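Long-range contacts in SAM-dependent methyltransferase (Thiobacillus denitrificans, PDB 5EPE), which binds S-adenosyl-L-homocysteine and probably transfers a methyl group from S-adenosylmethionine to an acceptor: residues Asp2-Asn8 against Leu67-Phe71; Ala13-His17 against Gly46-Met50; Leu51-Arg56 against Leu82-Val88. One frame throughout, in Å; residues are numbered along the deposited sequence.

Contact 1: Asp2-Asn8 against Leu67-Phe71; sequences DIPRIFN and LSQLF. With SAH (S-adenosyl-L-homocysteine), chain B.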
loop_
_atom_site.group_PDB
_atom_site.type_symbol
_atom_site.label_atom_id
_atom_site.label_comp_id
_atom_site.label_asym_id
_atom_site.label_seq_id
_atom_site.Cartn_x
_atom_site.Cartn_y
_atom_site.Cartn_z
ATOM N N ASP A 2 -50.267 -10.288 6.045
ATOM C CA ASP A 2 -49.659 -9.033 5.640
ATOM C C ASP A 2 -48.158 -9.088 5.870
ATOM O O ASP A 2 -47.627 -10.082 6.365
ATOM C CB ASP A 2 -50.252 -7.875 6.466
ATOM C CG ASP A 2 -50.497 -6.640 5.624
ATOM O OD1 ASP A 2 -49.566 -5.945 5.225
ATOM O OD2 ASP A 2 -51.653 -6.389 5.315
ATOM N N ILE A 3 -47.492 -7.996 5.531
ATOM C CA ILE A 3 -46.084 -7.796 5.890
ATOM C C ILE A 3 -46.028 -7.080 7.253
ATOM O O ILE A 3 -47.032 -6.538 7.705
ATOM C CB ILE A 3 -45.320 -7.069 4.764
ATOM C CG1 ILE A 3 -45.770 -5.597 4.620
ATOM C CG2 ILE A 3 -45.480 -7.823 3.434
ATOM C CD1 ILE A 3 -44.885 -4.806 3.672
ATOM N N PRO A 4 -44.877 -7.111 7.927
ATOM C CA PRO A 4 -44.819 -6.458 9.239
ATOM C C PRO A 4 -45.117 -4.953 9.193
ATOM O O PRO A 4 -44.839 -4.252 8.211
ATOM C CB PRO A 4 -43.365 -6.663 9.681
ATOM C CG PRO A 4 -42.912 -7.870 8.923
ATOM C CD PRO A 4 -43.591 -7.744 7.571
ATOM N N ARG A 5 -45.658 -4.483 10.299
ATOM C CA ARG A 5 -46.252 -3.164 10.366
ATOM C C ARG A 5 -45.263 -2.050 10.089
ATOM O O ARG A 5 -45.625 -1.028 9.513
ATOM C CB ARG A 5 -46.856 -2.969 11.746
ATOM C CG ARG A 5 -47.665 -1.700 11.910
ATOM C CD ARG A 5 -48.367 -1.706 13.270
ATOM N NE ARG A 5 -48.819 -0.342 13.536
ATOM C CZ ARG A 5 -48.524 0.400 14.594
ATOM N NH1 ARG A 5 -49.022 1.644 14.622
ATOM N NH2 ARG A 5 -47.802 -0.065 15.630
ATOM N N ILE A 6 -44.030 -2.244 10.543
ATOM C CA ILE A 6 -43.001 -1.259 10.385
ATOM C C ILE A 6 -42.701 -0.923 8.922
ATOM O O ILE A 6 -42.380 0.218 8.625
ATOM C CB ILE A 6 -41.682 -1.699 11.045
ATOM C CG1 ILE A 6 -40.720 -0.494 11.192
ATOM C CG2 ILE A 6 -41.009 -2.866 10.293
ATOM C CD1 ILE A 6 -40.818 0.149 12.554
ATOM N N PHE A 7 -42.766 -1.916 8.030
ATOM C CA PHE A 7 -42.570 -1.662 6.604
ATOM C C PHE A 7 -43.684 -0.845 6.056
ATOM O O PHE A 7 -43.429 -0.006 5.247
ATOM C CB PHE A 7 -42.466 -2.956 5.791
ATOM C CG PHE A 7 -41.285 -3.759 6.174
ATOM C CD1 PHE A 7 -40.017 -3.337 5.795
ATOM C CD2 PHE A 7 -41.413 -4.879 6.976
ATOM C CE1 PHE A 7 -38.886 -4.051 6.174
ATOM C CE2 PHE A 7 -40.293 -5.602 7.379
ATOM C CZ PHE A 7 -39.027 -5.187 6.980
ATOM N N ASN A 8 -44.924 -1.096 6.506
ATOM C CA ASN A 8 -46.051 -0.341 6.009
ATOM C C ASN A 8 -45.907 1.108 6.477
ATOM O O ASN A 8 -46.184 2.030 5.714
ATOM C CB ASN A 8 -47.412 -0.980 6.406
ATOM C CG ASN A 8 -47.748 -2.230 5.590
ATOM O OD1 ASN A 8 -47.456 -2.328 4.388
ATOM N ND2 ASN A 8 -48.416 -3.182 6.222
ATOM N N LEU A 67 -48.247 -9.275 -1.096
ATOM C CA LEU A 67 -48.681 -9.682 0.239
ATOM C C LEU A 67 -49.194 -8.516 1.112
ATOM O O LEU A 67 -49.931 -8.739 2.095
ATOM C CB LEU A 67 -47.506 -10.361 0.960
ATOM C CG LEU A 67 -47.756 -11.087 2.265
ATOM C CD1 LEU A 67 -48.865 -12.099 2.064
ATOM C CD2 LEU A 67 -46.480 -11.749 2.780
ATOM N N SER A 68 -48.782 -7.290 0.808
ATOM C CA SER A 68 -49.214 -6.131 1.612
ATOM C C SER A 68 -50.630 -5.677 1.214
ATOM O O SER A 68 -50.923 -5.403 0.030
ATOM C CB SER A 68 -48.258 -4.942 1.406
ATOM O OG SER A 68 -48.800 -3.783 2.039
ATOM N N GLN A 69 -51.492 -5.535 2.204
ATOM C CA GLN A 69 -52.836 -5.057 1.956
ATOM C C GLN A 69 -52.811 -3.596 1.571
ATOM O O GLN A 69 -53.436 -3.180 0.594
ATOM C CB GLN A 69 -53.714 -5.265 3.197
ATOM C CG GLN A 69 -55.181 -5.151 2.852
ATOM C CD GLN A 69 -56.111 -5.448 4.035
ATOM O OE1 GLN A 69 -55.983 -6.478 4.712
ATOM N NE2 GLN A 69 -57.059 -4.555 4.272
ATOM N N LEU A 70 -52.047 -2.828 2.337
ATOM C CA LEU A 70 -51.847 -1.395 2.052
ATOM C C LEU A 70 -51.352 -1.168 0.614
ATOM O O LEU A 70 -51.973 -0.415 -0.150
ATOM C CB LEU A 70 -50.881 -0.762 3.068
ATOM C CG LEU A 70 -50.587 0.742 2.813
ATOM C CD1 LEU A 70 -51.874 1.570 2.842
ATOM C CD2 LEU A 70 -49.572 1.286 3.802
ATOM N N PHE A 71 -50.255 -1.831 0.253
ATOM C CA PHE A 71 -49.641 -1.578 -1.056
ATOM C C PHE A 71 -50.560 -2.057 -2.201
ATOM O O PHE A 71 -50.639 -1.425 -3.249
ATOM C CB PHE A 71 -48.246 -2.215 -1.207
ATOM C CG PHE A 71 -47.217 -1.827 -0.148
ATOM C CD1 PHE A 71 -47.326 -0.659 0.629
ATOM C CD2 PHE A 71 -46.087 -2.646 0.039
ATOM C CE1 PHE A 71 -46.375 -0.346 1.594
ATOM C CE2 PHE A 71 -45.118 -2.321 0.999
ATOM C CZ PHE A 71 -45.282 -1.178 1.786
HETATM N N SAH B . -41.591 -4.768 -6.857
HETATM C CA SAH B . -42.114 -3.685 -5.941
HETATM C CB SAH B . -41.990 -4.112 -4.491
HETATM C CG SAH B . -40.584 -4.444 -3.958
HETATM S SD SAH B . -40.509 -4.542 -2.188
HETATM C C SAH B . -41.430 -2.354 -6.154
HETATM O O SAH B . -40.308 -2.320 -6.696
HETATM O OXT SAH B . -41.960 -1.282 -5.792
HETATM C "C5'" SAH B . -40.887 -6.268 -1.767
HETATM C "C4'" SAH B . -42.387 -6.541 -1.908
HETATM O "O4'" SAH B . -42.644 -7.942 -1.736
HETATM C "C3'" SAH B . -43.268 -5.798 -0.887
HETATM O "O3'" SAH B . -44.248 -5.038 -1.618
HETATM C "C2'" SAH B . -43.932 -6.894 -0.050
HETATM O "O2'" SAH B . -45.283 -6.601 0.275
HETATM C "C1'" SAH B . -43.893 -8.048 -1.014
HETATM N N9 SAH B . -43.939 -9.428 -0.504
HETATM C C8 SAH B . -43.211 -9.951 0.530
HETATM N N7 SAH B . -43.442 -11.238 0.661
HETATM C C5 SAH B . -44.362 -11.548 -0.347
HETATM C C6 SAH B . -45.018 -12.751 -0.723
HETATM N N6 SAH B . -44.779 -13.908 -0.065
HETATM N N1 SAH B . -45.871 -12.743 -1.778
HETATM C C2 SAH B . -46.094 -11.570 -2.418
HETATM N N3 SAH B . -45.543 -10.374 -2.125
HETATM C C4 SAH B . -44.665 -10.432 -1.071
HETATM O O HOH W 1 -51.012 -3.537 4.761
HETATM O O HOH W 2 -53.951 -8.018 5.886
#

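Contact 2: Ala13-His17 against Gly46-Met50; sequences AHRIH and GSGEM. With SAH (S-adenosyl-L-homocysteine), chain B.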
loop_
_atom_site.group_PDB
_atom_site.type_symbol
_atom_site.label_atom_id
_atom_site.label_comp_id
_atom_site.label_asym_id
_atom_site.label_seq_id
_atom_site.Cartn_x
_atom_site.Cartn_y
_atom_site.Cartn_z
ATOM N N ALA A 13 -45.499 6.101 1.844
ATOM C CA ALA A 13 -45.515 7.164 0.867
ATOM C C ALA A 13 -44.623 6.839 -0.320
ATOM O O ALA A 13 -44.332 7.729 -1.103
ATOM C CB ALA A 13 -45.048 8.453 1.530
ATOM N N HIS A 14 -44.110 5.619 -0.443
ATOM C CA HIS A 14 -43.281 5.253 -1.612
ATOM C C HIS A 14 -44.185 4.743 -2.757
ATOM O O HIS A 14 -45.057 3.925 -2.482
ATOM C CB HIS A 14 -42.381 4.095 -1.252
ATOM C CG HIS A 14 -41.126 4.483 -0.547
ATOM N ND1 HIS A 14 -41.118 5.241 0.613
ATOM C CD2 HIS A 14 -39.830 4.248 -0.865
ATOM C CE1 HIS A 14 -39.858 5.410 0.998
ATOM N NE2 HIS A 14 -39.060 4.865 0.095
ATOM N N ARG A 15 -43.969 5.207 -3.989
ATOM C CA ARG A 15 -44.550 4.546 -5.168
ATOM C C ARG A 15 -43.685 3.358 -5.581
ATOM O O ARG A 15 -44.207 2.348 -5.957
ATOM C CB ARG A 15 -44.707 5.507 -6.333
ATOM C CG ARG A 15 -45.828 6.532 -6.102
ATOM C CD ARG A 15 -45.900 7.449 -7.316
ATOM N NE ARG A 15 -46.929 8.463 -7.103
ATOM C CZ ARG A 15 -46.970 9.638 -7.710
ATOM N NH1 ARG A 15 -46.070 9.978 -8.613
ATOM N NH2 ARG A 15 -47.947 10.471 -7.432
ATOM N N ILE A 16 -42.375 3.490 -5.441
ATOM C CA ILE A 16 -41.414 2.466 -5.823
ATOM C C ILE A 16 -40.674 2.009 -4.556
ATOM O O ILE A 16 -40.049 2.810 -3.898
ATOM C CB ILE A 16 -40.414 3.012 -6.871
ATOM C CG1 ILE A 16 -41.170 3.554 -8.100
ATOM C CG2 ILE A 16 -39.387 1.940 -7.231
ATOM C CD1 ILE A 16 -40.368 4.429 -9.053
ATOM N N HIS A 17 -40.815 0.736 -4.198
ATOM C CA HIS A 17 -40.261 0.171 -3.023
ATOM C C HIS A 17 -38.890 -0.466 -3.299
ATOM O O HIS A 17 -38.624 -1.596 -2.886
ATOM C CB HIS A 17 -41.241 -0.873 -2.441
ATOM C CG HIS A 17 -42.588 -0.313 -2.107
ATOM N ND1 HIS A 17 -42.843 0.316 -0.917
ATOM C CD2 HIS A 17 -43.727 -0.222 -2.833
ATOM C CE1 HIS A 17 -44.106 0.752 -0.912
ATOM N NE2 HIS A 17 -44.663 0.438 -2.066
ATOM N N GLY A 46 -45.620 -4.611 -5.095
ATOM C CA GLY A 46 -45.548 -3.393 -4.311
ATOM C C GLY A 46 -46.797 -2.575 -4.510
ATOM O O GLY A 46 -47.928 -3.114 -4.377
ATOM N N SER A 47 -46.594 -1.301 -4.833
ATOM C CA SER A 47 -47.679 -0.344 -5.022
ATOM C C SER A 47 -48.062 -0.210 -6.512
ATOM O O SER A 47 -48.732 0.755 -6.905
ATOM C CB SER A 47 -47.359 0.991 -4.328
ATOM O OG SER A 47 -47.314 0.825 -2.906
ATOM N N GLY A 48 -47.618 -1.189 -7.313
ATOM C CA GLY A 48 -48.038 -1.370 -8.690
ATOM C C GLY A 48 -47.478 -0.353 -9.630
ATOM O O GLY A 48 -47.980 -0.214 -10.735
ATOM N N GLU A 49 -46.402 0.335 -9.237
ATOM C CA GLU A 49 -45.942 1.442 -10.052
ATOM C C GLU A 49 -45.429 0.952 -11.422
ATOM O O GLU A 49 -45.677 1.605 -12.468
ATOM C CB GLU A 49 -44.904 2.282 -9.333
ATOM C CG GLU A 49 -44.558 3.571 -10.071
ATOM C CD GLU A 49 -45.647 4.660 -10.034
ATOM O OE1 GLU A 49 -46.715 4.472 -9.397
ATOM O OE2 GLU A 49 -45.400 5.760 -10.642
HETATM N N MSE A 50 -44.728 -0.171 -11.423
HETATM C CA MSE A 50 -44.209 -0.720 -12.666
HETATM C C MSE A 50 -45.336 -1.093 -13.627
HETATM O O MSE A 50 -45.357 -0.632 -14.746
HETATM C CB MSE A 50 -43.347 -1.959 -12.354
HETATM C CG MSE A 50 -42.707 -2.399 -13.646
HETATM SE SE MSE A 50 -41.423 -3.879 -13.181
HETATM C CE MSE A 50 -42.619 -5.327 -13.275
HETATM N N SAH B . -41.591 -4.768 -6.857
HETATM C CA SAH B . -42.114 -3.685 -5.941
HETATM C CB SAH B . -41.990 -4.112 -4.491
HETATM C CG SAH B . -40.584 -4.444 -3.958
HETATM S SD SAH B . -40.509 -4.542 -2.188
HETATM C C SAH B . -41.430 -2.354 -6.154
HETATM O O SAH B . -40.308 -2.320 -6.696
HETATM O OXT SAH B . -41.960 -1.282 -5.792
HETATM C "C5'" SAH B . -40.887 -6.268 -1.767
HETATM C "C4'" SAH B . -42.387 -6.541 -1.908
HETATM O "O4'" SAH B . -42.644 -7.942 -1.736
HETATM C "C3'" SAH B . -43.268 -5.798 -0.887
HETATM O "O3'" SAH B . -44.248 -5.038 -1.618
HETATM C "C2'" SAH B . -43.932 -6.894 -0.050
HETATM O "O2'" SAH B . -45.283 -6.601 0.275
HETATM C "C1'" SAH B . -43.893 -8.048 -1.014
HETATM N N9 SAH B . -43.939 -9.428 -0.504
HETATM C C8 SAH B . -43.211 -9.951 0.530
HETATM N N7 SAH B . -43.442 -11.238 0.661
HETATM C C5 SAH B . -44.362 -11.548 -0.347
HETATM C C6 SAH B . -45.018 -12.751 -0.723
HETATM N N6 SAH B . -44.779 -13.908 -0.065
HETATM N N1 SAH B . -45.871 -12.743 -1.778
HETATM C C2 SAH B . -46.094 -11.570 -2.418
HETATM N N3 SAH B . -45.543 -10.374 -2.125
HETATM C C4 SAH B . -44.665 -10.432 -1.071
HETATM O O HOH W 3 -44.599 -0.330 -6.519
#

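Contact 3: Leu51-Arg56 against Leu82-Val88; sequences LCTWAR and LGVAGQV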
loop_
_atom_site.group_PDB
_atom_site.type_symbol
_atom_site.label_atom_id
_atom_site.label_comp_id
_atom_site.label_asym_id
_atom_site.label_seq_id
_atom_site.Cartn_x
_atom_site.Cartn_y
_atom_site.Cartn_z
ATOM N N LEU A 51 -46.260 -1.929 -13.189
ATOM C CA LEU A 51 -47.421 -2.243 -14.038
ATOM C C LEU A 51 -48.245 -1.025 -14.468
ATOM O O LEU A 51 -48.572 -0.929 -15.643
ATOM C CB LEU A 51 -48.336 -3.280 -13.386
ATOM C CG LEU A 51 -47.719 -4.664 -13.331
ATOM C CD1 LEU A 51 -48.605 -5.592 -12.523
ATOM C CD2 LEU A 51 -47.506 -5.265 -14.719
ATOM N N CYS A 52 -48.557 -0.095 -13.555
ATOM C CA CYS A 52 -49.399 1.040 -13.906
ATOM C C CYS A 52 -48.727 1.948 -14.957
ATOM O O CYS A 52 -49.387 2.357 -15.918
ATOM C CB CYS A 52 -49.792 1.866 -12.695
ATOM S SG CYS A 52 -50.906 0.937 -11.617
ATOM N N THR A 53 -47.460 2.274 -14.761
ATOM C CA THR A 53 -46.773 3.202 -15.665
ATOM C C THR A 53 -46.494 2.600 -17.031
ATOM O O THR A 53 -46.623 3.297 -18.036
ATOM C CB THR A 53 -45.482 3.765 -15.069
ATOM O OG1 THR A 53 -44.590 2.700 -14.678
ATOM C CG2 THR A 53 -45.785 4.657 -13.865
ATOM N N TRP A 54 -46.142 1.298 -17.072
ATOM C CA TRP A 54 -45.974 0.591 -18.354
ATOM C C TRP A 54 -47.304 0.393 -19.084
ATOM O O TRP A 54 -47.350 0.439 -20.306
ATOM C CB TRP A 54 -45.244 -0.739 -18.152
ATOM C CG TRP A 54 -43.782 -0.557 -17.685
ATOM C CD1 TRP A 54 -43.115 0.619 -17.431
ATOM C CD2 TRP A 54 -42.886 -1.595 -17.350
ATOM N NE1 TRP A 54 -41.826 0.361 -16.969
ATOM C CE2 TRP A 54 -41.670 -0.992 -16.905
ATOM C CE3 TRP A 54 -42.973 -2.985 -17.372
ATOM C CZ2 TRP A 54 -40.556 -1.755 -16.520
ATOM C CZ3 TRP A 54 -41.862 -3.731 -16.991
ATOM C CH2 TRP A 54 -40.678 -3.113 -16.589
ATOM N N ALA A 55 -48.386 0.204 -18.353
ATOM C CA ALA A 55 -49.701 0.161 -18.997
ATOM C C ALA A 55 -49.992 1.505 -19.739
ATOM O O ALA A 55 -50.383 1.510 -20.913
ATOM C CB ALA A 55 -50.771 -0.143 -17.952
ATOM N N ARG A 56 -49.760 2.609 -19.031
ATOM C CA ARG A 56 -49.966 3.967 -19.516
ATOM C C ARG A 56 -49.039 4.252 -20.684
ATOM O O ARG A 56 -49.449 4.827 -21.672
ATOM C CB ARG A 56 -49.627 4.963 -18.401
ATOM C CG ARG A 56 -49.866 6.435 -18.755
ATOM C CD ARG A 56 -49.327 7.350 -17.670
ATOM N NE ARG A 56 -47.861 7.215 -17.591
ATOM C CZ ARG A 56 -47.108 7.557 -16.545
ATOM N NH1 ARG A 56 -47.660 8.091 -15.466
ATOM N NH2 ARG A 56 -45.786 7.350 -16.568
ATOM N N LEU A 82 -54.273 6.656 -13.109
ATOM C CA LEU A 82 -53.605 6.695 -14.432
ATOM C C LEU A 82 -54.497 6.320 -15.629
ATOM O O LEU A 82 -54.096 6.473 -16.784
ATOM C CB LEU A 82 -52.324 5.847 -14.422
ATOM C CG LEU A 82 -51.050 6.615 -14.107
ATOM C CD1 LEU A 82 -51.171 7.615 -12.990
ATOM C CD2 LEU A 82 -49.896 5.649 -13.813
ATOM N N GLY A 83 -55.680 5.828 -15.357
ATOM C CA GLY A 83 -56.604 5.411 -16.407
ATOM C C GLY A 83 -56.289 4.072 -17.034
ATOM O O GLY A 83 -56.707 3.814 -18.155
ATOM N N VAL A 84 -55.616 3.196 -16.285
ATOM C CA VAL A 84 -55.202 1.884 -16.789
ATOM C C VAL A 84 -55.771 0.704 -16.022
ATOM O O VAL A 84 -55.289 -0.411 -16.200
ATOM C CB VAL A 84 -53.676 1.783 -16.816
ATOM C CG1 VAL A 84 -53.124 2.862 -17.746
ATOM C CG2 VAL A 84 -53.081 1.923 -15.413
ATOM N N ALA A 85 -56.794 0.917 -15.189
ATOM C CA ALA A 85 -57.419 -0.213 -14.458
ATOM C C ALA A 85 -57.920 -1.353 -15.389
ATOM O O ALA A 85 -57.953 -2.525 -14.991
ATOM C CB ALA A 85 -58.579 0.278 -13.582
ATOM N N GLY A 86 -58.319 -1.017 -16.620
ATOM C CA GLY A 86 -58.720 -2.024 -17.595
ATOM C C GLY A 86 -57.592 -2.953 -18.039
ATOM O O GLY A 86 -57.856 -4.051 -18.568
ATOM N N GLN A 87 -56.337 -2.516 -17.856
ATOM C CA GLN A 87 -55.196 -3.224 -18.372
ATOM C C GLN A 87 -54.465 -4.028 -17.274
ATOM O O GLN A 87 -53.799 -5.013 -17.591
ATOM C CB GLN A 87 -54.211 -2.232 -19.027
ATOM C CG GLN A 87 -54.683 -1.644 -20.327
ATOM C CD GLN A 87 -53.907 -0.396 -20.676
ATOM O OE1 GLN A 87 -54.428 0.720 -20.615
ATOM N NE2 GLN A 87 -52.618 -0.572 -20.983
ATOM N N VAL A 88 -54.538 -3.595 -16.014
ATOM C CA VAL A 88 -53.695 -4.196 -14.965
ATOM C C VAL A 88 -54.500 -4.509 -13.729
ATOM O O VAL A 88 -55.308 -3.650 -13.309
ATOM C CB VAL A 88 -52.459 -3.324 -14.628
ATOM C CG1 VAL A 88 -51.544 -3.222 -15.833
ATOM C CG2 VAL A 88 -52.842 -1.917 -14.221
#

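Contact 1: Asp2-Asn8 against Leu67-Phe71
Asn8 CG lies anti to its own carbonyl carbon (chi1 -75°), and Ser68 OG lies anti to its backbone N (chi1 172°). These torsions turn the amide oxygen of Asn8 and the Ser68 hydroxyl to each other. Ser68 OG donates to Asn8 OD1 at 3.1 Å. The same OG caps helix 69-82 by accepting from Phe71 N. Asn8 OD1 also lies over one face of the Phe71 ring, offset toward the rim, with the amide and ring planes nearly perpendicular. Asp2 reaches the same helix start: Gln69 N donates to Asp2 OD2 at 3.2 Å, from above the carboxylate plane. Asp2 OD1 accepts from Ile3 N and Asn8 ND2, which come from opposite faces of that plane, and a water links OD1 to Leu70 N. An alanine at Asp2 would remove the carboxylate, which would probably leave Gln69 N without this mate and the Asn8 amide less firmly fixed. Ile3 CD1 packs on Phe71 CE2 at 3.7 Å, and Ile3 CG2 touches O2' of S-adenosyl-L-homocysteine. Leu67 N lies 3.1 Å from adenine N3 of the ligand. Ile3 thus lines the pocket beside the ribose, and the Asp2 carboxylate is probably stabilised by the N-terminal end of helix 69-82.

Contact 2: Ala13-His17 against Gly46-Met50
The His17 imidazole turns its edge to Ser47, with CG anti to the carbonyl carbon (chi1 -59°). His17 NE2 donates to Ser47 OG at 2.8 Å, almost straight at 173° and in the ring plane. Both ends of this pair have further partners: His17 ND1 bonds Glu11 and Ser47 OG bonds Gln74. The ring is therefore held through both nitrogens, and it also stacks on Phe71. Arg15 and Glu49 lie obliquely across each other, their guanidinium and carboxylate planes 10° apart. Their charged ends do not meet. Arg15 CD touches Glu49 OE1 at 3.7 Å, while Glu49 OE1 forms a salt bridge with Arg78. Ile16 CG1 packs on Glu49 CG. A water between the backbones accepts from Ser47 N and lies 2.8 Å from Arg15 O. The water is also 2.9 Å from ligand OXT. His17 N donates directly to that OXT at 2.8 Å. At Gly46 a CB would clash with ligand CA, and the positive phi separately favours glycine. Gly46 and Ser47 belong to the glycine-rich loop after strand 39-43, as in Rossmann-fold methyltransferases. The backbone N-H of His17 probably helps to stabilise the negative charge of the ligand's carboxylate.

Contact 3: Leu51-Arg56 against Leu82-Val88
Helix 49-58 presents Leu51 and Ala55 to the loop 82-88, with the CA atoms of Ala55 and Val84 6.2 Å apart and those of Leu51 and Val88 6.6 Å apart. The loop leaves helix 69-82 through a Schellman motif at Gly83, where phi is positive, and then enters strand 88-92. Ala55 sits at the middle of the packing. Its CB meets Val84 CB at 3.7 Å and Val88 CG1 at 3.8 Å. The two methyls of Val84 rest on one backbone bond of the helix. CG1, anti to the carbonyl carbon (chi1 -61°), touches Arg56 N, and CG2 reaches Cys52 O. Val88 CG1 also packs against Leu51 CB at 4.0 Å. Leu82 puts CD2 against Cys52 CB at 3.9 Å. Arg56, bent at chi3, brings NH1 to within 3.7 Å of the same Leu82 CD2. One polar contact joins the segments. Gln87 NE2 donates to Ala55 O at 3.1 Å, from above the carbonyl plane and poorly directed. Gln87 NE2 also bonds Ile60 O, so one amide group joins the 82-88 loop both to the helix and to the residue before strand 61-66. The contact packs helix 49-58 against the connection from helix 69-82 to strand 88-92 in the Rossmann-like fold. Its apolar side chains bury the helix flank, and the Ala55 carbonyl meets a polar donor at the edge of that packing.

In the fold
Contacts 2 and 3 are buried, whereas contact 1 is only partly buried. Contacts 1 and 2 both touch S-adenosyl-L-homocysteine and meet each other where Phe71 packs on His17, Gly46 and Ser47. Both lie beside the ligand and at the start of a helix, and their bonds are largely polar and partly through water. Contact 3 does not reach the ligand, and its packing is largely apolar. The side chain of Leu51 is about 9 Å from the bound S-adenosyl-L-homocysteine. Contacts 2 and 3 share helix 49-58, contact 2 at its start and contact 3 further along. Helix 69-82 begins in contact 1 and runs out into the loop of contact 3, so the two contacts bracket that helix.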